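Local coordinates for protein purine nucleoside phosphorylase (Schistosoma mansoni, PDB 6AWE) that probably catalyses the reversible, phosphate-dependent cleavage of purine nucleosides such as inosine and guanosine to free base and ribose 1-phosphate, at residues T116-G121 / V240-N245; G120-K125 / D217-S222; P162-A167 / I229-G234. All coordinates share one frame; numbering follows the deposited sequence.

Contact 1 of 3, residues T116-G121 / V240-N245; sequences TNLAGG and VSLIAN. With C0J (2-fluoro-6-{[2-(pyridin-2-yl)ethyl]amino}benzonitrile), chain J.
N117 and S241 meet on neighbouring parallel strands, 112-121 and 236-246, in the mixed beta-sheet at the core of this phosphorylase-superfamily fold. S241 OG donates to N117 OD1 at 2.6 Å, in the carbonyl plane and on a lone pair. N117 turns its amide to this hydroxyl by setting CG between its own backbone N and carbonyl carbon (chi1 63°), and its ND2 is held by T223 OG1. The backbone ladder is regular at first: N117 binds V240 O through its N and L242 N through its O, the latter at 2.8 Å and nearly straight (174°). A119 N then takes L242 O, and A119 O accepts from A244 N at 2.9 Å. Beyond it the register slips by one residue, since G121 N reaches N245 O rather than A244 O; A244, with helical backbone angles, makes the bulge-like step. On the sheet face of T116 and V240, L118 and L242 lie side by side, CD1 to CD2 3.8 Å, under helix 259-283. The strand ends border the bound benzonitrile ligand, with A244 CB 3.9 Å from its ring atom C2. N245 ND2, also bound to D250 OD2, makes a weak, bent bond to pyridine N1 (2.9 Å, 129°), while N245 OD1 is buried without a polar partner, 3.8 Å from G120 CA.

Contact 2 of 3, residues G120-K125 / D217-S222; sequences GGINRK and DVVGMS. With C0J (2-fluoro-6-{[2-(pyridin-2-yl)ethyl]amino}benzonitrile), chain J; DMS (dimethyl sulfoxide), chain C.
D217 holds N123 through both its carboxylate and its backbone oxygen, and I122 through the latter alone. N123 ND2 donates to D217 OD1 at 3.0 Å and 166°, meeting the oxygen nearly along its C-O axis, with the carboxylate oxygen close to the amide plane. The two side chains run alongside each other, pointing the same way, their flat ends turned 33° apart; CG of N123 gets there by standing anti to its backbone N (chi1 -172°). The backbone oxygen of D217 takes two donors from the same face of its plane: I122 N at 2.9 Å, from well above that plane, and N123 N at 3.2 Å, less tilted. The other oxygen of the carboxylate, OD2, accepts from V193 N, so the aspartate also ties strand 189-196 to this corner. N123 OD1 meanwhile receives K125 N at 2.8 Å, an Asx turn that fixes the amide's rotation and leaves its NH2 side to D217. Next to this turn strands 112-121 and 218-220 pair antiparallel: G120 and V219 form a hydrogen-bonded pair, G120 N to V219 O at 2.8 Å with V219 N returning to G120 O, and G121 and V218 form the non-hydrogen-bonded pair that follows. The side chains of I122 and V219 cross at a slant, I122 CD1 4.1 Å from V219 CG1, and helix 205-213 packs on both. The benzonitrile ligand lies over G120 on the sheet face that carries the V219 side chain: its ring atom C3 is 3.4 Å from G120 N, and V219 CG2 and M221 CE flank the nitrile, CE at 3.8 Å from N2. M221 also packs on F161 of the second subunit.

Contact 3 of 3, residues P162-A167 / I229-G234; sequences PDLSNA and IACHCG. With C0J (2-fluoro-6-{[2-(pyridin-2-yl)ethyl]amino}benzonitrile), chain B.
C231 sets SG opposite its own backbone N (chi1 -175°), which carries the sulfur off helix 224-232 and into the curve of the loop 162-167. There C231 SG lies 3.7 Å from D163 O and also packs on L164 CD2 and A167 CB. H232 is extended in the same way (chi1 179°), and its ring presents an edge to P162: CG of the proline lies near the ring plane, 3.7 Å from CD2. NE2, next to CD2 in the ring, is hydrogen-bonded to N153 OD1. A Schellman motif ends the helix just beyond, with G234 N bonded to C231 O and I235 N to A230 O. The loop is shaped by a type I turn from L164 to A167 and, before it, an Asx turn in which D163 OD1 accepts S165 N from above the carboxylate plane. S165 OG donates to the syn lone pair of D163 OD1 at 2.7 Å. D163 OD2 binds I257 N of the third subunit, and D163 OD1 comes within 3.3 Å of C9 in the pyridine ring of a ligand bonded to E203 and N197 of that subunit.

Overall arrangement
Contacts 1 and 2 share G120, G121 and strand 112-121, with centres 7 Å apart in one mixed sheet; strand 112-121 pairs with strand 236-246 in parallel and with strand 218-220 antiparallel. Both touch the same ligand, bound where these strands end. Contact 3 lies about 22 Å from each, centre to centre, on helix 224-232, which links strands 218-220 and 236-246. Along the chain it is nested inside the loop closed by contact 1, and its segments alternate with those of contact 2. Its loop borders the ligand of the third subunit, so one chain lines its own ligand site and helps complete a neighbour's within the trimer.

Contact 1 of 3, residues T116-G121 / V240-N245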
loop_
_atom_site.group_PDB
_atom_site.type_symbol
_atom_site.label_atom_id
_atom_site.label_comp_id
_atom_site.label_asym_id
_atom_site.label_seq_id
_atom_site.Cartn_x
_atom_site.Cartn_y
_atom_site.Cartn_z
ATOM N N THR A 116 0.824 12.285 -21.206
ATOM C CA THR A 116 -0.407 12.954 -20.793
ATOM C C THR A 116 -1.295 11.962 -20.039
ATOM O O THR A 116 -1.214 10.731 -20.223
ATOM C CB THR A 116 -1.160 13.579 -22.002
ATOM O OG1 THR A 116 -1.556 12.535 -22.907
ATOM C CG2 THR A 116 -0.258 14.571 -22.760
ATOM N N ASN A 117 -2.182 12.519 -19.197
ATOM C CA ASN A 117 -3.166 11.726 -18.490
ATOM C C ASN A 117 -4.403 12.566 -18.216
ATOM O O ASN A 117 -4.397 13.794 -18.399
ATOM C CB ASN A 117 -2.589 11.146 -17.179
ATOM C CG ASN A 117 -2.180 12.199 -16.184
ATOM O OD1 ASN A 117 -2.993 12.964 -15.708
ATOM N ND2 ASN A 117 -0.920 12.175 -15.781
ATOM N N LEU A 118 -5.477 11.876 -17.832
ATOM C CA LEU A 118 -6.670 12.496 -17.261
ATOM C C LEU A 118 -6.650 12.357 -15.745
ATOM O O LEU A 118 -6.314 11.284 -15.220
ATOM C CB LEU A 118 -7.931 11.854 -17.826
ATOM C CG LEU A 118 -8.540 12.275 -19.202
ATOM C CD1 LEU A 118 -9.297 13.592 -19.028
ATOM C CD2 LEU A 118 -7.518 12.435 -20.250
ATOM N N ALA A 119 -7.063 13.418 -15.038
ATOM C CA ALA A 119 -6.937 13.463 -13.589
ATOM C C ALA A 119 -8.070 14.256 -12.957
ATOM O O ALA A 119 -8.704 15.108 -13.602
ATOM C CB ALA A 119 -5.593 14.073 -13.149
ATOM N N GLY A 120 -8.296 13.987 -11.671
ATOM C CA GLY A 120 -9.216 14.804 -10.867
ATOM C C GLY A 120 -8.519 15.990 -10.217
ATOM O O GLY A 120 -7.381 15.885 -9.771
ATOM N N GLY A 121 -9.209 17.136 -10.190
ATOM C CA GLY A 121 -8.652 18.327 -9.561
ATOM C C GLY A 121 -8.928 18.377 -8.060
ATOM O O GLY A 121 -10.062 18.176 -7.632
ATOM N N VAL A 240 1.820 15.956 -18.282
ATOM C CA VAL A 240 0.754 16.972 -18.262
ATOM C C VAL A 240 -0.568 16.273 -17.962
ATOM O O VAL A 240 -0.912 15.300 -18.634
ATOM C CB VAL A 240 0.645 17.695 -19.606
ATOM C CG1 VAL A 240 -0.459 18.774 -19.558
ATOM C CG2 VAL A 240 2.012 18.319 -20.021
ATOM N N SER A 241 -1.296 16.748 -16.954
ATOM C CA SER A 241 -2.638 16.242 -16.685
ATOM C C SER A 241 -3.703 17.160 -17.296
ATOM O O SER A 241 -3.610 18.395 -17.184
ATOM C CB SER A 241 -2.895 16.138 -15.167
ATOM O OG SER A 241 -2.140 15.135 -14.486
ATOM N N LEU A 242 -4.761 16.543 -17.887
ATOM C CA LEU A 242 -5.985 17.242 -18.257
ATOM C C LEU A 242 -7.018 16.999 -17.154
ATOM O O LEU A 242 -7.292 15.859 -16.757
ATOM C CB LEU A 242 -6.492 16.762 -19.624
ATOM C CG LEU A 242 -7.905 17.149 -20.052
ATOM C CD1 LEU A 242 -7.970 18.610 -20.165
ATOM C CD2 LEU A 242 -8.303 16.459 -21.346
ATOM N N ILE A 243 -7.559 18.081 -16.630
ATOM C CA ILE A 243 -8.456 17.996 -15.478
ATOM C C ILE A 243 -9.883 17.685 -15.918
ATOM O O ILE A 243 -10.503 18.470 -16.637
ATOM C CB ILE A 243 -8.400 19.316 -14.682
ATOM C CG1 ILE A 243 -6.955 19.612 -14.223
ATOM C CG2 ILE A 243 -9.345 19.266 -13.520
ATOM C CD1 ILE A 243 -6.329 18.514 -13.317
ATOM N N ALA A 244 -10.439 16.565 -15.426
ATOM C CA ALA A 244 -11.809 16.172 -15.786
ATOM C C ALA A 244 -12.877 16.937 -14.995
ATOM O O ALA A 244 -13.965 17.201 -15.509
ATOM C CB ALA A 244 -11.981 14.670 -15.537
ATOM N N ASN A 245 -12.576 17.259 -13.733
ATOM C CA ASN A 245 -13.528 17.758 -12.748
ATOM C C ASN A 245 -12.743 18.258 -11.545
ATOM O O ASN A 245 -11.549 17.971 -11.414
ATOM C CB ASN A 245 -14.496 16.662 -12.336
ATOM C CG ASN A 245 -13.832 15.583 -11.487
ATOM O OD1 ASN A 245 -12.828 15.001 -11.884
ATOM N ND2 ASN A 245 -14.362 15.343 -10.293
HETATM C C12 C0J J . -9.469 10.452 -11.004
HETATM C C13 C0J J . -8.844 9.603 -9.868
HETATM C C11 C0J J . -16.407 13.313 -8.361
HETATM C C10 C0J J . -17.176 12.352 -7.889
HETATM C C9 C0J J . -16.564 11.090 -7.340
HETATM C C8 C0J J . -15.278 10.955 -7.346
HETATM C C7 C0J J . -14.392 12.061 -7.907
HETATM C C4 C0J J . -10.501 11.295 -10.840
HETATM C C5 C0J J . -12.392 12.144 -9.358
HETATM C C6 C0J J . -12.874 11.857 -7.929
HETATM C C3 C0J J . -11.083 12.026 -12.036
HETATM C C2 C0J J . -10.554 11.799 -13.269
HETATM C C1 C0J J . -9.398 10.838 -13.451
HETATM N N2 C0J J . -8.363 8.975 -9.036
HETATM C C C0J J . -8.924 10.215 -12.384
HETATM F F C0J J . -7.899 9.351 -12.567
HETATM N N C0J J . -11.070 11.521 -9.558
HETATM N N1 C0J J . -14.927 13.165 -8.388
#

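Contact 2 of 3, residues G120-K125 / D217-S222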
loop_
_atom_site.group_PDB
_atom_site.type_symbol
_atom_site.label_atom_id
_atom_site.label_comp_id
_atom_site.label_asym_id
_atom_site.label_seq_id
_atom_site.Cartn_x
_atom_site.Cartn_y
_atom_site.Cartn_z
ATOM N N GLY A 120 -8.296 13.987 -11.671
ATOM C CA GLY A 120 -9.216 14.804 -10.867
ATOM C C GLY A 120 -8.519 15.990 -10.217
ATOM O O GLY A 120 -7.381 15.885 -9.771
ATOM N N GLY A 121 -9.209 17.136 -10.190
ATOM C CA GLY A 121 -8.652 18.327 -9.561
ATOM C C GLY A 121 -8.928 18.377 -8.060
ATOM O O GLY A 121 -10.062 18.176 -7.632
ATOM N N ILE A 122 -7.878 18.689 -7.273
ATOM C CA ILE A 122 -7.983 18.915 -5.829
ATOM C C ILE A 122 -7.874 20.419 -5.479
ATOM O O ILE A 122 -8.715 20.974 -4.760
ATOM C CB ILE A 122 -6.909 18.095 -5.082
ATOM C CG1 ILE A 122 -6.980 16.576 -5.369
ATOM C CG2 ILE A 122 -6.988 18.305 -3.579
ATOM C CD1 ILE A 122 -8.337 15.912 -4.934
ATOM N N ASN A 123 -6.798 21.068 -5.927
ATOM C CA ASN A 123 -6.599 22.513 -5.704
ATOM C C ASN A 123 -7.835 23.296 -6.147
ATOM O O ASN A 123 -8.392 23.055 -7.226
ATOM C CB ASN A 123 -5.343 22.958 -6.479
ATOM C CG ASN A 123 -4.926 24.391 -6.181
ATOM O OD1 ASN A 123 -5.717 25.309 -6.338
ATOM N ND2 ASN A 123 -3.684 24.579 -5.730
ATOM N N ARG A 124 -8.289 24.230 -5.288
ATOM C CA ARG A 124 -9.521 24.971 -5.585
ATOM C C ARG A 124 -9.416 25.801 -6.867
ATOM O O ARG A 124 -10.448 26.176 -7.430
ATOM C CB ARG A 124 -9.889 25.908 -4.390
ATOM N N LYS A 125 -8.210 26.117 -7.341
ATOM C CA LYS A 125 -8.075 26.913 -8.562
ATOM C C LYS A 125 -8.351 26.134 -9.850
ATOM O O LYS A 125 -8.457 26.766 -10.909
ATOM C CB LYS A 125 -6.670 27.504 -8.665
ATOM C CG LYS A 125 -6.387 28.618 -7.694
ATOM C CD LYS A 125 -4.918 29.023 -7.830
ATOM C CE LYS A 125 -4.489 30.004 -6.743
ATOM N NZ LYS A 125 -3.145 30.614 -7.022
ATOM N N ASP A 217 -2.355 18.566 -5.582
ATOM C CA ASP A 217 -3.133 19.416 -6.468
ATOM C C ASP A 217 -4.031 18.639 -7.417
ATOM O O ASP A 217 -5.081 19.165 -7.811
ATOM C CB ASP A 217 -2.204 20.283 -7.310
ATOM C CG ASP A 217 -1.373 21.264 -6.437
ATOM O OD1 ASP A 217 -2.020 22.138 -5.837
ATOM O OD2 ASP A 217 -0.121 21.142 -6.328
ATOM N N VAL A 218 -3.618 17.458 -7.865
ATOM C CA VAL A 218 -4.420 16.620 -8.770
ATOM C C VAL A 218 -4.254 15.167 -8.331
ATOM O O VAL A 218 -3.319 14.822 -7.603
ATOM C CB VAL A 218 -4.024 16.787 -10.265
ATOM C CG1 VAL A 218 -3.945 18.245 -10.664
ATOM C CG2 VAL A 218 -2.677 16.167 -10.574
ATOM N N VAL A 219 -5.176 14.300 -8.780
ATOM C CA VAL A 219 -5.136 12.851 -8.458
ATOM C C VAL A 219 -5.445 12.026 -9.712
ATOM O O VAL A 219 -6.367 12.329 -10.486
ATOM C CB VAL A 219 -6.110 12.492 -7.302
ATOM C CG1 VAL A 219 -7.546 12.896 -7.641
ATOM C CG2 VAL A 219 -6.055 10.993 -6.980
ATOM N N GLY A 220 -4.654 10.963 -9.931
ATOM C CA GLY A 220 -4.916 10.052 -11.030
ATOM C C GLY A 220 -4.369 8.660 -10.774
ATOM O O GLY A 220 -3.724 8.424 -9.744
ATOM N N MET A 221 -4.541 7.767 -11.805
ATOM C CA MET A 221 -4.290 6.316 -11.668
ATOM C C MET A 221 -3.161 5.807 -12.558
ATOM O O MET A 221 -3.103 4.601 -12.845
ATOM C CB MET A 221 -5.562 5.499 -11.948
ATOM C CG MET A 221 -6.726 5.954 -11.200
ATOM S SD MET A 221 -8.212 4.947 -11.708
ATOM C CE MET A 221 -9.490 5.974 -10.985
ATOM N N SER A 222 -2.300 6.696 -13.038
ATOM C CA SER A 222 -1.249 6.325 -13.992
ATOM C C SER A 222 -0.001 7.173 -13.762
ATOM O O SER A 222 0.174 7.801 -12.700
ATOM C CB SER A 222 -1.719 6.500 -15.455
ATOM O OG SER A 222 -1.925 7.865 -15.774
HETATM C C12 C0J J . -9.469 10.452 -11.004
HETATM C C13 C0J J . -8.844 9.603 -9.868
HETATM C C11 C0J J . -16.407 13.313 -8.361
HETATM C C10 C0J J . -17.176 12.352 -7.889
HETATM C C9 C0J J . -16.564 11.090 -7.340
HETATM C C8 C0J J . -15.278 10.955 -7.346
HETATM C C7 C0J J . -14.392 12.061 -7.907
HETATM C C4 C0J J . -10.501 11.295 -10.840
HETATM C C5 C0J J . -12.392 12.144 -9.358
HETATM C C6 C0J J . -12.874 11.857 -7.929
HETATM C C3 C0J J . -11.083 12.026 -12.036
HETATM C C2 C0J J . -10.554 11.799 -13.269
HETATM C C1 C0J J . -9.398 10.838 -13.451
HETATM N N2 C0J J . -8.363 8.975 -9.036
HETATM C C C0J J . -8.924 10.215 -12.384
HETATM F F C0J J . -7.899 9.351 -12.567
HETATM N N C0J J . -11.070 11.521 -9.558
HETATM N N1 C0J J . -14.927 13.165 -8.388
HETATM S S DMS C . -5.146 8.451 -18.536
HETATM O O DMS C . -4.629 8.175 -17.158
HETATM C C1 DMS C . -4.582 6.851 -19.202
HETATM C C2 DMS C . -6.870 8.134 -18.764
#

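Contact 3 of 3, residues P162-A167 / I229-G234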
loop_
_atom_site.group_PDB
_atom_site.type_symbol
_atom_site.label_atom_id
_atom_site.label_comp_id
_atom_site.label_asym_id
_atom_site.label_seq_id
_atom_site.Cartn_x
_atom_site.Cartn_y
_atom_site.Cartn_z
ATOM N N PRO A 162 17.223 5.215 -6.531
ATOM C CA PRO A 162 17.148 6.471 -7.293
ATOM C C PRO A 162 16.637 7.645 -6.454
ATOM O O PRO A 162 15.818 7.477 -5.556
ATOM C CB PRO A 162 16.173 6.148 -8.437
ATOM C CG PRO A 162 16.055 4.633 -8.445
ATOM C CD PRO A 162 16.308 4.169 -7.066
ATOM N N ASP A 163 17.134 8.833 -6.792
ATOM C CA ASP A 163 16.690 10.143 -6.321
ATOM C C ASP A 163 15.724 10.704 -7.364
ATOM O O ASP A 163 16.105 10.842 -8.533
ATOM C CB ASP A 163 17.930 11.059 -6.175
ATOM C CG ASP A 163 17.609 12.494 -5.748
ATOM O OD1 ASP A 163 16.453 12.763 -5.491
ATOM O OD2 ASP A 163 18.543 13.339 -5.632
ATOM N N LEU A 164 14.488 11.019 -6.938
ATOM C CA LEU A 164 13.421 11.514 -7.823
ATOM C C LEU A 164 13.263 13.047 -7.757
ATOM O O LEU A 164 12.287 13.587 -8.324
ATOM C CB LEU A 164 12.087 10.842 -7.480
ATOM C CG LEU A 164 12.047 9.310 -7.475
ATOM C CD1 LEU A 164 10.689 8.845 -6.996
ATOM C CD2 LEU A 164 12.393 8.648 -8.826
ATOM N N SER A 165 14.219 13.761 -7.113
ATOM C CA SER A 165 14.132 15.212 -6.937
ATOM C C SER A 165 13.943 15.934 -8.257
ATOM O O SER A 165 13.261 16.969 -8.314
ATOM C CB SER A 165 15.405 15.753 -6.279
ATOM O OG SER A 165 15.538 15.228 -4.993
ATOM N N ASN A 166 14.622 15.455 -9.304
ATOM C CA ASN A 166 14.573 16.104 -10.600
ATOM C C ASN A 166 13.905 15.221 -11.673
ATOM O O ASN A 166 14.210 15.358 -12.869
ATOM C CB ASN A 166 15.980 16.519 -10.976
ATOM C CG ASN A 166 16.547 17.562 -9.974
ATOM O OD1 ASN A 166 17.642 17.399 -9.418
ATOM N ND2 ASN A 166 15.759 18.611 -9.704
ATOM N N ALA A 167 12.959 14.367 -11.268
ATOM C CA ALA A 167 12.249 13.487 -12.218
ATOM C C ALA A 167 11.460 14.251 -13.267
ATOM O O ALA A 167 11.396 13.799 -14.420
ATOM C CB ALA A 167 11.314 12.562 -11.486
ATOM N N ILE A 229 10.490 4.538 -13.783
ATOM C CA ILE A 229 11.349 3.724 -14.666
ATOM C C ILE A 229 12.199 4.620 -15.581
ATOM O O ILE A 229 13.404 4.370 -15.781
ATOM C CB ILE A 229 10.506 2.693 -15.483
ATOM C CG1 ILE A 229 9.777 1.712 -14.526
ATOM C CG2 ILE A 229 11.444 1.887 -16.475
ATOM C CD1 ILE A 229 10.725 0.890 -13.573
ATOM N N ALA A 230 11.604 5.673 -16.158
ATOM C CA ALA A 230 12.383 6.620 -16.972
ATOM C C ALA A 230 13.509 7.300 -16.180
ATOM O O ALA A 230 14.670 7.356 -16.633
ATOM C CB ALA A 230 11.448 7.680 -17.568
ATOM N N CYS A 231 13.196 7.835 -14.982
ATOM C CA CYS A 231 14.220 8.517 -14.164
ATOM C C CYS A 231 15.354 7.578 -13.778
ATOM O O CYS A 231 16.546 7.958 -13.797
ATOM C CB CYS A 231 13.546 9.100 -12.922
ATOM S SG CYS A 231 14.605 10.116 -11.853
ATOM N N HIS A 232 15.012 6.354 -13.406
ATOM C CA HIS A 232 16.009 5.337 -13.072
ATOM C C HIS A 232 17.052 5.183 -14.164
ATOM O O HIS A 232 18.246 5.072 -13.846
ATOM C CB HIS A 232 15.285 4.009 -12.799
ATOM C CG HIS A 232 16.164 2.823 -12.460
ATOM N ND1 HIS A 232 16.474 1.830 -13.379
ATOM C CD2 HIS A 232 16.735 2.436 -11.290
ATOM C CE1 HIS A 232 17.195 0.892 -12.791
ATOM N NE2 HIS A 232 17.381 1.240 -11.525
ATOM N N CYS A 233 16.634 5.196 -15.458
ATOM C CA CYS A 233 17.542 4.938 -16.578
ATOM C C CYS A 233 17.959 6.205 -17.322
ATOM O O CYS A 233 18.463 6.092 -18.456
ATOM C CB CYS A 233 16.936 3.917 -17.573
ATOM S SG CYS A 233 15.531 4.372 -18.576
ATOM N N GLY A 234 17.736 7.400 -16.747
ATOM C CA GLY A 234 18.288 8.638 -17.307
ATOM C C GLY A 234 17.501 9.323 -18.420
ATOM O O GLY A 234 18.080 10.153 -19.140
HETATM C C12 C0J B . 15.880 7.629 3.101
HETATM C C13 C0J B . 14.450 7.196 2.691
HETATM C C11 C0J B . 17.417 14.587 -0.439
HETATM C C10 C0J B . 17.199 14.526 -1.738
HETATM C C9 C0J B . 16.205 13.541 -2.295
HETATM C C8 C0J B . 15.575 12.750 -1.488
HETATM C C7 C0J B . 15.841 12.812 0.011
HETATM C C4 C0J B . 16.382 8.860 2.911
HETATM C C5 C0J B . 16.158 11.147 1.810
HETATM C C6 C0J B . 15.103 11.841 0.937
HETATM C C3 C0J B . 17.822 9.159 3.287
HETATM C C2 C0J B . 18.592 8.161 3.799
HETATM C C1 C0J B . 18.024 6.771 3.999
HETATM N N2 C0J B . 13.390 6.861 2.402
HETATM C C C0J B . 16.766 6.550 3.652
HETATM F F C0J B . 16.281 5.299 3.827
HETATM N N C0J B . 15.590 9.901 2.359
HETATM N N1 C0J B . 16.711 13.674 0.499
#